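Putative ABC transporter (Thermobispora bispora, PDB 4PE6) probably serves as the solute-binding component of an ABC transporter, capturing carbohydrate-like ligands, and is seen here with a bound trihydroxybutanoic acid. Local coordinates at residues T68-Q73 against T93-V98; W311-E316 against V332-P337; K55-N60 against K75-Q80. All coordinates share one frame; numbering follows the deposited sequence.

Contact 1: T68-Q73 against T93-V98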
loop_
_atom_site.group_PDB
_atom_site.type_symbol
_atom_site.label_atom_id
_atom_site.label_comp_id
_atom_site.label_asym_id
_atom_site.label_seq_id
_atom_site.Cartn_x
_atom_site.Cartn_y
_atom_site.Cartn_z
ATOM N N THR A 68 -0.640 18.593 -6.993
ATOM C CA THR A 68 -0.858 20.029 -6.873
ATOM C C THR A 68 -1.908 20.349 -5.808
ATOM O O THR A 68 -1.722 21.264 -5.007
ATOM C CB THR A 68 -1.239 20.652 -8.230
ATOM O OG1 THR A 68 -0.203 20.356 -9.170
ATOM C CG2 THR A 68 -1.408 22.173 -8.117
ATOM N N GLU A 69 -2.998 19.588 -5.764
ATOM C CA GLU A 69 -4.015 19.873 -4.748
ATOM C C GLU A 69 -3.549 19.418 -3.360
ATOM O O GLU A 69 -3.836 20.075 -2.375
ATOM C CB GLU A 69 -5.390 19.292 -5.103
ATOM C CG GLU A 69 -6.526 19.687 -4.130
ATOM C CD GLU A 69 -6.644 21.189 -3.843
ATOM O OE1 GLU A 69 -6.571 22.029 -4.785
ATOM O OE2 GLU A 69 -6.847 21.541 -2.659
ATOM N N GLN A 70 -2.806 18.322 -3.281
ATOM C CA GLN A 70 -2.259 17.883 -1.989
ATOM C C GLN A 70 -1.361 18.968 -1.377
ATOM O O GLN A 70 -1.410 19.241 -0.176
ATOM C CB GLN A 70 -1.457 16.588 -2.127
ATOM C CG GLN A 70 -0.948 16.058 -0.797
ATOM C CD GLN A 70 -0.324 14.684 -0.847
ATOM O OE1 GLN A 70 0.189 14.261 -1.875
ATOM N NE2 GLN A 70 -0.333 13.983 0.302
ATOM N N VAL A 71 -0.550 19.603 -2.214
ATOM C CA VAL A 71 0.331 20.661 -1.729
ATOM C C VAL A 71 -0.509 21.791 -1.142
ATOM O O VAL A 71 -0.223 22.274 -0.048
ATOM C CB VAL A 71 1.260 21.181 -2.846
ATOM C CG1 VAL A 71 1.988 22.433 -2.386
ATOM C CG2 VAL A 71 2.250 20.089 -3.248
ATOM N N ALA A 72 -1.553 22.202 -1.857
ATOM C CA ALA A 72 -2.484 23.210 -1.334
ATOM C C ALA A 72 -3.111 22.757 -0.021
ATOM O O ALA A 72 -3.198 23.525 0.924
ATOM C CB ALA A 72 -3.585 23.525 -2.347
ATOM N N GLN A 73 -3.547 21.506 0.037
ATOM C CA GLN A 73 -4.151 20.998 1.262
ATOM C C GLN A 73 -3.189 21.016 2.455
ATOM O O GLN A 73 -3.591 21.309 3.584
ATOM C CB GLN A 73 -4.699 19.602 1.033
ATOM C CG GLN A 73 -5.921 19.572 0.139
ATOM C CD GLN A 73 -6.347 18.151 -0.200
ATOM O OE1 GLN A 73 -5.525 17.222 -0.224
ATOM N NE2 GLN A 73 -7.637 17.972 -0.456
ATOM N N THR A 93 8.438 14.120 -5.890
ATOM C CA THR A 93 9.178 15.402 -5.911
ATOM C C THR A 93 8.346 16.652 -5.568
ATOM O O THR A 93 8.850 17.603 -4.980
ATOM C CB THR A 93 9.825 15.606 -7.304
ATOM O OG1 THR A 93 8.819 15.530 -8.318
ATOM C CG2 THR A 93 10.834 14.516 -7.591
ATOM N N ALA A 94 7.078 16.673 -5.929
ATOM C CA ALA A 94 6.288 17.908 -5.858
ATOM C C ALA A 94 6.030 18.446 -4.433
ATOM O O ALA A 94 5.719 19.633 -4.272
ATOM C CB ALA A 94 4.964 17.723 -6.601
ATOM N N LEU A 95 6.155 17.598 -3.409
ATOM C CA LEU A 95 5.866 18.004 -2.029
ATOM C C LEU A 95 7.087 18.505 -1.245
ATOM O O LEU A 95 6.956 18.968 -0.106
ATOM C CB LEU A 95 5.228 16.850 -1.249
ATOM C CG LEU A 95 3.720 16.691 -1.412
ATOM C CD1 LEU A 95 3.377 16.140 -2.790
ATOM C CD2 LEU A 95 3.213 15.759 -0.313
ATOM N N GLN A 96 8.265 18.417 -1.845
ATOM C CA GLN A 96 9.494 18.728 -1.126
ATOM C C GLN A 96 9.469 20.142 -0.514
ATOM O O GLN A 96 9.794 20.301 0.655
ATOM C CB GLN A 96 10.733 18.519 -2.006
ATOM C CG GLN A 96 11.511 17.235 -1.751
ATOM C CD GLN A 96 10.785 15.970 -2.195
ATOM O OE1 GLN A 96 9.617 15.779 -1.905
ATOM N NE2 GLN A 96 11.491 15.089 -2.864
ATOM N N PRO A 97 9.076 21.165 -1.296
ATOM C CA PRO A 97 9.077 22.515 -0.710
ATOM C C PRO A 97 8.108 22.656 0.471
ATOM O O PRO A 97 8.468 23.225 1.488
ATOM C CB PRO A 97 8.677 23.407 -1.891
ATOM C CG PRO A 97 9.194 22.662 -3.093
ATOM C CD PRO A 97 8.951 21.211 -2.763
ATOM N N VAL A 98 6.901 22.116 0.365
ATOM C CA VAL A 98 5.951 22.293 1.455
ATOM C C VAL A 98 6.348 21.454 2.655
ATOM O O VAL A 98 6.063 21.834 3.787
ATOM C CB VAL A 98 4.483 22.048 1.041
ATOM C CG1 VAL A 98 4.174 20.569 0.892
ATOM C CG2 VAL A 98 3.542 22.694 2.050
#

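Contact 2: W311-E316 against V332-P337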
loop_
_atom_site.group_PDB
_atom_site.type_symbol
_atom_site.label_atom_id
_atom_site.label_comp_id
_atom_site.label_asym_id
_atom_site.label_seq_id
_atom_site.Cartn_x
_atom_site.Cartn_y
_atom_site.Cartn_z
ATOM N N TRP A 311 -1.238 -4.868 9.714
ATOM C CA TRP A 311 -0.613 -5.311 10.954
ATOM C C TRP A 311 -1.116 -4.435 12.118
ATOM O O TRP A 311 -1.243 -3.212 11.973
ATOM C CB TRP A 311 0.914 -5.283 10.856
ATOM C CG TRP A 311 1.499 -6.171 9.807
ATOM C CD1 TRP A 311 2.331 -5.791 8.790
ATOM C CD2 TRP A 311 1.329 -7.581 9.674
ATOM N NE1 TRP A 311 2.705 -6.887 8.038
ATOM C CE2 TRP A 311 2.090 -7.994 8.552
ATOM C CE3 TRP A 311 0.608 -8.547 10.394
ATOM C CZ2 TRP A 311 2.134 -9.320 8.124
ATOM C CZ3 TRP A 311 0.668 -9.862 9.973
ATOM C CH2 TRP A 311 1.427 -10.236 8.847
ATOM N N PRO A 312 -1.454 -5.052 13.259
ATOM C CA PRO A 312 -1.972 -4.263 14.377
ATOM C C PRO A 312 -0.853 -3.634 15.213
ATOM O O PRO A 312 -0.462 -4.172 16.258
ATOM C CB PRO A 312 -2.778 -5.298 15.184
ATOM C CG PRO A 312 -2.040 -6.580 14.950
ATOM C CD PRO A 312 -1.487 -6.502 13.547
ATOM N N TRP A 313 -0.337 -2.499 14.759
ATOM C CA TRP A 313 0.735 -1.829 15.487
ATOM C C TRP A 313 0.225 -1.187 16.765
ATOM O O TRP A 313 -0.714 -0.395 16.746
ATOM C CB TRP A 313 1.429 -0.775 14.607
ATOM C CG TRP A 313 1.975 -1.359 13.387
ATOM C CD1 TRP A 313 1.462 -1.239 12.137
ATOM C CD2 TRP A 313 3.134 -2.188 13.274
ATOM N NE1 TRP A 313 2.219 -1.947 11.249
ATOM C CE2 TRP A 313 3.255 -2.543 11.922
ATOM C CE3 TRP A 313 4.081 -2.671 14.190
ATOM C CZ2 TRP A 313 4.286 -3.346 11.445
ATOM C CZ3 TRP A 313 5.109 -3.487 13.721
ATOM C CH2 TRP A 313 5.208 -3.810 12.357
ATOM N N THR A 314 0.811 -1.593 17.879
ATOM C CA THR A 314 0.690 -0.882 19.129
ATOM C C THR A 314 1.936 -0.015 19.218
ATOM O O THR A 314 2.903 -0.206 18.483
ATOM C CB THR A 314 0.644 -1.839 20.326
ATOM O OG1 THR A 314 1.816 -2.672 20.328
ATOM C CG2 THR A 314 -0.617 -2.721 20.273
ATOM N N ARG A 315 1.912 0.944 20.123
ATOM C CA ARG A 315 3.082 1.738 20.371
ATOM C C ARG A 315 4.277 0.839 20.745
ATOM O O ARG A 315 5.405 1.069 20.293
ATOM C CB ARG A 315 2.789 2.759 21.464
ATOM C CG ARG A 315 3.728 3.932 21.402
ATOM C CD ARG A 315 3.385 5.008 22.410
ATOM N NE ARG A 315 4.186 6.187 22.128
ATOM C CZ ARG A 315 4.135 7.329 22.797
ATOM N NH1 ARG A 315 3.317 7.477 23.827
ATOM N NH2 ARG A 315 4.914 8.331 22.419
ATOM N N GLU A 316 4.018 -0.205 21.532
ATOM C CA GLU A 316 5.071 -1.143 21.916
ATOM C C GLU A 316 5.620 -1.973 20.735
ATOM O O GLU A 316 6.841 -2.121 20.582
ATOM C CB GLU A 316 4.581 -2.069 23.057
ATOM C CG GLU A 316 5.695 -2.503 23.998
ATOM C CD GLU A 316 6.550 -1.330 24.474
ATOM O OE1 GLU A 316 6.004 -0.413 25.134
ATOM O OE2 GLU A 316 7.770 -1.310 24.171
ATOM N N VAL A 332 10.338 -7.521 13.039
ATOM C CA VAL A 332 9.190 -7.956 13.818
ATOM C C VAL A 332 8.169 -8.521 12.843
ATOM O O VAL A 332 7.875 -7.906 11.813
ATOM C CB VAL A 332 8.548 -6.815 14.638
ATOM C CG1 VAL A 332 7.233 -7.274 15.264
ATOM C CG2 VAL A 332 9.508 -6.324 15.712
ATOM N N GLN A 333 7.674 -9.712 13.164
ATOM C CA GLN A 333 6.649 -10.384 12.377
ATOM C C GLN A 333 5.361 -10.236 13.177
ATOM O O GLN A 333 5.095 -11.024 14.083
ATOM C CB GLN A 333 7.005 -11.867 12.159
ATOM C CG GLN A 333 8.478 -12.152 11.869
ATOM C CD GLN A 333 9.013 -11.431 10.641
ATOM O OE1 GLN A 333 8.252 -10.916 9.818
ATOM N NE2 GLN A 333 10.336 -11.397 10.509
ATOM N N PRO A 334 4.568 -9.195 12.879
ATOM C CA PRO A 334 3.441 -8.981 13.766
ATOM C C PRO A 334 2.422 -10.105 13.625
ATOM O O PRO A 334 2.448 -10.855 12.638
ATOM C CB PRO A 334 2.866 -7.630 13.301
ATOM C CG PRO A 334 3.909 -7.038 12.414
ATOM C CD PRO A 334 4.569 -8.221 11.779
ATOM N N PRO A 335 1.542 -10.243 14.621
ATOM C CA PRO A 335 0.611 -11.346 14.607
ATOM C C PRO A 335 -0.601 -11.007 13.763
ATOM O O PRO A 335 -1.007 -9.843 13.679
ATOM C CB PRO A 335 0.225 -11.481 16.079
ATOM C CG PRO A 335 0.301 -10.088 16.604
ATOM C CD PRO A 335 1.312 -9.345 15.768
ATOM N N ILE A 336 -1.168 -12.025 13.136
ATOM C CA ILE A 336 -2.428 -11.866 12.448
ATOM C C ILE A 336 -3.457 -11.683 13.553
ATOM O O ILE A 336 -3.511 -12.496 14.477
ATOM C CB ILE A 336 -2.777 -13.096 11.590
ATOM C CG1 ILE A 336 -1.697 -13.316 10.524
ATOM C CG2 ILE A 336 -4.148 -12.923 10.946
ATOM C CD1 ILE A 336 -1.647 -14.717 9.957
ATOM N N PRO A 337 -4.249 -10.603 13.491
ATOM C CA PRO A 337 -5.260 -10.451 14.537
ATOM C C PRO A 337 -6.292 -11.576 14.446
ATOM O O PRO A 337 -6.639 -11.982 13.336
ATOM C CB PRO A 337 -5.923 -9.098 14.217
ATOM C CG PRO A 337 -5.152 -8.495 13.091
ATOM C CD PRO A 337 -4.381 -9.590 12.429
#

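Contact 3: K55-N60 against K75-Q80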
loop_
_atom_site.group_PDB
_atom_site.type_symbol
_atom_site.label_atom_id
_atom_site.label_comp_id
_atom_site.label_asym_id
_atom_site.label_seq_id
_atom_site.Cartn_x
_atom_site.Cartn_y
_atom_site.Cartn_z
ATOM N N LYS A 55 -6.047 16.122 19.234
ATOM C CA LYS A 55 -6.745 16.369 17.997
ATOM C C LYS A 55 -6.064 15.627 16.850
ATOM O O LYS A 55 -4.834 15.439 16.840
ATOM C CB LYS A 55 -6.764 17.870 17.707
ATOM C CG LYS A 55 -7.599 18.287 16.506
ATOM C CD LYS A 55 -7.529 19.790 16.283
ATOM C CE LYS A 55 -8.180 20.155 14.961
ATOM N NZ LYS A 55 -8.400 21.621 14.833
ATOM N N TYR A 56 -6.882 15.185 15.904
ATOM C CA TYR A 56 -6.386 14.588 14.668
ATOM C C TYR A 56 -7.261 15.029 13.500
ATOM O O TYR A 56 -8.450 15.308 13.677
ATOM C CB TYR A 56 -6.335 13.058 14.779
ATOM C CG TYR A 56 -7.670 12.346 14.764
ATOM C CD1 TYR A 56 -8.258 11.939 13.570
ATOM C CD2 TYR A 56 -8.337 12.048 15.955
ATOM C CE1 TYR A 56 -9.486 11.281 13.565
ATOM C CE2 TYR A 56 -9.550 11.384 15.955
ATOM C CZ TYR A 56 -10.119 11.004 14.761
ATOM O OH TYR A 56 -11.338 10.354 14.772
ATOM N N LYS A 57 -6.654 15.104 12.318
ATOM C CA LYS A 57 -7.339 15.461 11.098
ATOM C C LYS A 57 -6.768 14.689 9.902
ATOM O O LYS A 57 -5.534 14.571 9.754
ATOM C CB LYS A 57 -7.211 16.958 10.845
ATOM C CG LYS A 57 -8.219 17.506 9.843
ATOM C CD LYS A 57 -8.012 18.996 9.637
ATOM C CE LYS A 57 -8.712 19.518 8.404
ATOM N NZ LYS A 57 -10.147 19.714 8.702
ATOM N N VAL A 58 -7.676 14.176 9.073
ATOM C CA VAL A 58 -7.351 13.546 7.803
ATOM C C VAL A 58 -7.805 14.394 6.618
ATOM O O VAL A 58 -8.970 14.818 6.532
ATOM C CB VAL A 58 -8.022 12.165 7.704
ATOM C CG1 VAL A 58 -7.875 11.581 6.301
ATOM C CG2 VAL A 58 -7.417 11.238 8.738
ATOM N N VAL A 59 -6.897 14.629 5.684
ATOM C CA VAL A 59 -7.294 15.266 4.444
ATOM C C VAL A 59 -6.826 14.452 3.252
ATOM O O VAL A 59 -5.644 14.118 3.163
ATOM C CB VAL A 59 -6.783 16.702 4.372
ATOM C CG1 VAL A 59 -7.197 17.326 3.055
ATOM C CG2 VAL A 59 -7.344 17.518 5.548
ATOM N N ASN A 60 -7.763 14.117 2.363
ATOM C CA ASN A 60 -7.459 13.349 1.148
ATOM C C ASN A 60 -7.487 14.249 -0.073
ATOM O O ASN A 60 -8.442 15.011 -0.277
ATOM C CB ASN A 60 -8.487 12.231 0.917
ATOM C CG ASN A 60 -8.517 11.208 2.041
ATOM O OD1 ASN A 60 -7.505 10.573 2.370
ATOM N ND2 ASN A 60 -9.711 11.018 2.623
ATOM N N LYS A 75 -0.740 23.146 2.943
ATOM C CA LYS A 75 -0.677 24.531 3.399
ATOM C C LYS A 75 -1.896 24.909 4.249
ATOM O O LYS A 75 -1.747 25.580 5.266
ATOM C CB LYS A 75 -0.496 25.484 2.228
ATOM C CG LYS A 75 0.815 25.251 1.501
ATOM C CD LYS A 75 0.862 25.968 0.170
ATOM C CE LYS A 75 2.223 25.770 -0.485
ATOM N NZ LYS A 75 2.237 26.382 -1.824
ATOM N N SER A 76 -3.095 24.463 3.875
ATOM C CA SER A 76 -4.275 24.732 4.714
ATOM C C SER A 76 -4.161 24.021 6.073
ATOM O O SER A 76 -4.581 24.564 7.110
ATOM C CB SER A 76 -5.587 24.379 3.999
ATOM O OG SER A 76 -5.867 25.335 2.978
ATOM N N LEU A 77 -3.576 22.830 6.079
ATOM C CA LEU A 77 -3.326 22.118 7.340
ATOM C C LEU A 77 -2.328 22.876 8.212
ATOM O O LEU A 77 -2.511 22.972 9.430
ATOM C CB LEU A 77 -2.821 20.686 7.100
ATOM C CG LEU A 77 -3.917 19.651 6.793
ATOM C CD1 LEU A 77 -3.302 18.372 6.260
ATOM C CD2 LEU A 77 -4.751 19.381 8.028
ATOM N N LEU A 78 -1.274 23.419 7.611
ATOM C CA LEU A 78 -0.263 24.115 8.412
ATOM C C LEU A 78 -0.831 25.330 9.146
ATOM O O LEU A 78 -0.405 25.635 10.256
ATOM C CB LEU A 78 0.939 24.519 7.566
ATOM C CG LEU A 78 1.783 23.343 7.086
ATOM C CD1 LEU A 78 2.942 23.890 6.274
ATOM C CD2 LEU A 78 2.278 22.482 8.246
ATOM N N LEU A 79 -1.820 25.992 8.547
ATOM C CA LEU A 79 -2.515 27.089 9.211
ATOM C C LEU A 79 -3.164 26.688 10.520
ATOM O O LEU A 79 -3.386 27.543 11.360
ATOM C CB LEU A 79 -3.597 27.691 8.300
ATOM C CG LEU A 79 -3.078 28.319 7.013
ATOM C CD1 LEU A 79 -4.242 28.634 6.084
ATOM C CD2 LEU A 79 -2.253 29.563 7.322
ATOM N N GLN A 80 -3.510 25.412 10.678
ATOM C CA GLN A 80 -4.132 24.914 11.901
ATOM C C GLN A 80 -3.101 24.466 12.933
ATOM O O GLN A 80 -3.461 23.933 13.980
ATOM C CB GLN A 80 -5.060 23.749 11.572
ATOM C CG GLN A 80 -6.227 24.144 10.684
ATOM C CD GLN A 80 -7.048 22.947 10.268
ATOM O OE1 GLN A 80 -7.043 22.566 9.109
ATOM N NE2 GLN A 80 -7.767 22.351 11.216
#

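Contact 1: T68-Q73 against T93-V98
The side chain of Q70 crosses that of L95 at nearly a right angle, so the flat end of the glutamine lies mainly against L95 CD2, with OE1 reaching both methyls. CG stands anti to the backbone N (chi1 -176°) and the chain runs on extended, which carries the amide out from helix 67-78 to L95. L95 CD2 lies 3.7 Å from both Q70 OE1 and Q70 CD, while the other branch, L95 CD1, is 3.8 Å from Q70 OE1. The amide touches L95 by packing alone; its polar ends are engaged by OE1 accepting from A90 N, just after strand 84-88, and NE2 donating to N88 O at the end of that strand and to S24 OG near the end of strand 20-25.

The next residue, V71, slides past L95 in the opposite direction. Its CG1, anti to the backbone N, is 4.3 Å from V98 CB in helix 96-104. CG2 meets L95 CD1 at 4.1 Å and also rests 3.6 Å from A94 O, in the type I turn from T93 to Q96. Beneath both helices I87 of strand 84-88 touches Q70 and L95, so the contact joins two neighbouring helices packed over the parallel sheet. An alanine here in place of Q70 removes the amide with its three bonds and its packing on L95, and would probably loosen the hold of this helix on the chain around N88 and A90. Apolar carbons thus hold the helices together, while a buried amide, satisfied by three bonds beyond the interface, can lie against leucine.

Contact 2: W311-E316 against V332-P337
V332 opens the returning chain with its backbone N bonded to Q321 OE1 of helix 315-327, and two residues later P334 turns its ring into a corner formed by W311 and W313. P334 CG lies over the face of the W311 indole, 3.9 Å from the centroid of the five-membered ring and 25° off its normal, a CH-pi contact. The same P334 CG approaches W313 obliquely, 3.5 Å from W313 CH2, so a single methylene is gripped by two indoles. Both tryptophans hold CG anti to their own carbonyl carbon; W311 CB sits over one face of the W313 ring, offset toward its rim. P334 O completes the packing of this residue, 3.4 Å from W311 CZ3.

This is the C-terminal extension of the chain, which leaves strand 283-290, forms helices 293-302 and 315-327 and then folds back across the lead-in to the latter. In that lead-in P312 is the centre of an inverse gamma turn, and T314 N-caps helix 315-327 through L317 N. The indole nitrogens are tied outside the contact, W311 NE1 to I288 O and W313 NE1 to D260 OD2, which fixes the walls of the corner.

P335 contributes mainly its carbonyl: P335 O lies at the edge of the W311 ring and 3.4 Å from P312 CD. I336 points its CB away, yet I336 CG1 comes to the W311 ring edge, 4.2 Å from W311 CZ3, and its side chain also touches W299 of helix 293-302. P337 crosses P312 obliquely, CG to CG at 4.1 Å, with W299 packed against it as well.

Contact 3: K55-N60 against K75-Q80
L77 and Q80, one turn apart at the C-terminal part of helix 67-78 and just past it, reach toward the face of strand 55-60 that carries K55, K57 and V59. L77 CD2 is the apolar centre of the contact. It meets V59 CG2 tip to tip at 4.0 Å, and the aliphatic part of K57 passes it obliquely, with K57 CD 3.7 Å from L77 CD2. K57 starts with CG anti to the backbone N and stays extended as far as CE, which puts K57 CE 3.5 Å from Q80 OE1; the last torsion then turns (chi4 80°) and sets the direction of NZ alone. The glutamine, extended beyond CG, crosses K57 at about a right angle, and Q80 NE2 also lies 3.7 Å from K57 CD. K55, fully extended, crosses Q80 at about a right angle and brings K55 NZ to 3.7 Å from Q80 NE2. Both nitrogens are donors, so they are merely near each other and form no bond.

Behind this first shell stands F20 of strand 20-25, which forms a cation-pi pair with K55 and touches both K57 and Q80, while A22 of the same strand lies against L77. Backbone bonds from K55, K57 and V59 to I21, L23 and N25 hold the edge strand in place beside 20-25. On the helix side, Q80 N bonds to L77 O at 2.9 Å, fixing the backbone where Q80 departs.

Strand 55-60, helix 67-78 and strand 84-88 make a beta-alpha-beta crossover that passes over strand 20-25, giving the 2-1-3 strand order characteristic of the parallel-sheet lobes of type I periplasmic binding proteins.

Overall arrangement
Contacts 1 and 3 share helix 67-78 and touch each other: Q73 NE2 probably bonds to N60 O, and V98 packs on K75. Along the chain their segments interleave. The shared helix packs against edge strand 55-60 in contact 3 and against the start of helix 96-104 in contact 1. Contact 1 is the buried one, aliphatic with an amide satisfied by its surroundings; contact 3 lies at the surface, where lysine methylenes and a glutamine frame a small apolar centre. Contact 2 is separate, its centre about 31 Å from that of contact 1 and 27 Å from that of contact 3; partly buried, it relies on proline and tryptophan rings in the C-terminal extension.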